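Local coordinates for protein convulxin alpha (PDB 1UMR) that activates platelets by binding the collagen receptor glycoprotein VI, as the alpha subunit of a snake venom lectin of the snaclec family, at residues A50-V53 and A54-T58. Sequence-based numbering, arbitrary orientation.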
loop_
_atom_site.group_PDB
_atom_site.type_symbol
_atom_site.label_atom_id
_atom_site.label_comp_id
_atom_site.label_asym_id
_atom_site.label_seq_id
_atom_site.Cartn_x
_atom_site.Cartn_y
_atom_site.Cartn_z
ATOM N N ALA A 50 27.464 1.462 -34.244
ATOM C CA ALA A 50 28.522 2.458 -33.896
ATOM C C ALA A 50 29.880 1.875 -34.126
ATOM O O ALA A 50 30.714 2.510 -34.760
ATOM C CB ALA A 50 28.430 3.028 -32.367
ATOM N N ASP A 51 30.133 0.693 -33.553
ATOM C CA ASP A 51 31.363 -0.103 -33.860
ATOM C C ASP A 51 31.691 -0.164 -35.379
ATOM O O ASP A 51 32.787 0.300 -35.821
ATOM C CB ASP A 51 31.219 -1.521 -33.311
ATOM C CG ASP A 51 32.517 -2.288 -33.356
ATOM O OD1 ASP A 51 33.299 -2.222 -32.411
ATOM O OD2 ASP A 51 32.894 -2.980 -34.316
ATOM N N PHE A 52 30.716 -0.611 -36.192
ATOM C CA PHE A 52 31.010 -0.812 -37.620
ATOM C C PHE A 52 31.332 0.563 -38.243
ATOM O O PHE A 52 32.288 0.690 -39.001
ATOM C CB PHE A 52 29.872 -1.394 -38.429
ATOM C CG PHE A 52 30.092 -1.171 -39.896
ATOM C CD1 PHE A 52 30.983 -2.022 -40.614
ATOM C CD2 PHE A 52 29.505 -0.076 -40.542
ATOM C CE1 PHE A 52 31.325 -1.745 -41.965
ATOM C CE2 PHE A 52 29.745 0.181 -41.883
ATOM C CZ PHE A 52 30.724 -0.586 -42.617
ATOM N N VAL A 53 30.530 1.595 -37.942
ATOM C CA VAL A 53 30.803 2.875 -38.511
ATOM C C VAL A 53 32.179 3.423 -38.045
ATOM O O VAL A 53 32.877 4.083 -38.831
ATOM C CB VAL A 53 29.723 3.936 -38.217
ATOM C CG1 VAL A 53 30.130 5.234 -38.910
ATOM C CG2 VAL A 53 28.392 3.558 -38.776
ATOM N N ALA A 54 32.570 3.169 -36.798
ATOM C CA ALA A 54 33.832 3.791 -36.389
ATOM C C ALA A 54 35.042 3.141 -37.150
ATOM O O ALA A 54 35.908 3.811 -37.733
ATOM C CB ALA A 54 34.003 3.771 -34.809
ATOM N N TRP A 55 35.013 1.821 -37.212
ATOM C CA TRP A 55 35.968 1.091 -38.019
ATOM C C TRP A 55 35.953 1.628 -39.409
ATOM O O TRP A 55 36.998 2.051 -39.908
ATOM C CB TRP A 55 35.629 -0.387 -37.945
ATOM C CG TRP A 55 36.479 -1.245 -38.765
ATOM C CD1 TRP A 55 37.618 -1.988 -38.360
ATOM C CD2 TRP A 55 36.266 -1.548 -40.146
ATOM N NE1 TRP A 55 38.102 -2.690 -39.445
ATOM C CE2 TRP A 55 37.317 -2.440 -40.552
ATOM C CE3 TRP A 55 35.307 -1.144 -41.102
ATOM C CZ2 TRP A 55 37.432 -2.919 -41.872
ATOM C CZ3 TRP A 55 35.409 -1.628 -42.412
ATOM C CH2 TRP A 55 36.484 -2.494 -42.787
ATOM N N MET A 56 34.782 1.702 -40.053
ATOM C CA MET A 56 34.826 2.105 -41.453
ATOM C C MET A 56 35.479 3.490 -41.563
ATOM O O MET A 56 36.256 3.761 -42.491
ATOM C CB MET A 56 33.444 2.101 -42.106
ATOM C CG MET A 56 33.536 2.269 -43.534
ATOM S SD MET A 56 31.976 2.783 -44.336
ATOM C CE MET A 56 31.723 4.469 -43.705
ATOM N N VAL A 57 35.180 4.384 -40.628
ATOM C CA VAL A 57 35.691 5.728 -40.822
ATOM C C VAL A 57 37.216 5.730 -40.548
ATOM O O VAL A 57 38.013 6.360 -41.287
ATOM C CB VAL A 57 35.022 6.680 -39.857
ATOM C CG1 VAL A 57 35.836 8.134 -39.788
ATOM C CG2 VAL A 57 33.446 6.800 -40.159
ATOM N N THR A 58 37.622 5.022 -39.480
ATOM C CA THR A 58 39.041 4.817 -39.224
ATOM C C THR A 58 39.826 4.383 -40.477
ATOM O O THR A 58 40.928 4.892 -40.749
ATOM C CB THR A 58 39.207 3.889 -38.064
ATOM O OG1 THR A 58 38.985 4.665 -36.882
ATOM C CG2 THR A 58 40.675 3.503 -37.838
#
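Within the C-type lectin fold of convulxin alpha, helix 47-60 illustrates how an amphipathic helix sorts its side chains, and Phe52 meets Trp55 and Met56 of the following turn where its buried and outer faces join. The frame is alpha-helical: the amides of Ala54, Trp55, Met56 and Val57 each donate to the carbonyl four residues earlier. The Trp55 N to Asp51 O bond, 3.0 Å long, is almost straight at 174°, whereas that from Ala54 N to Ala50 O is more bent, at 147°.

On this frame the ring of Phe52 leans forward along the helix because CG stands anti to the backbone N (chi1 162°), beside its own carbonyl. The far end of the ring thus reaches the next turn. There CZ lies 3.9 Å from Met56 CB, while CE1 comes within 4.1 Å of CZ3 on the six-membered ring of Trp55, an oblique approach. Met56 adds a Met-aromatic contact: its first two torsions, both near anti, carry SD alongside the Phe52 ring, 5.1 Å from the centroid and well off the ring normal. Tyr11 stacks on Phe52 and Tyr16 meets it at an angle, joining the helix to strands 9-11 and 14-20 of the four-stranded sheet.

Val53 and Val57 form a second apolar pair on the buried side, where Tyr16 lies against the former and Ile18 and Val128 against the latter. Asp51, Trp55 and Thr58 are exposed; Thr58 OG1 makes a weak hydrogen bond of 3.3 Å to Ala54 O, which also accepts the Thr58 amide. Between the valines the touching branches are Val53 CG1 and Val57 CG2, 3.9 Å apart.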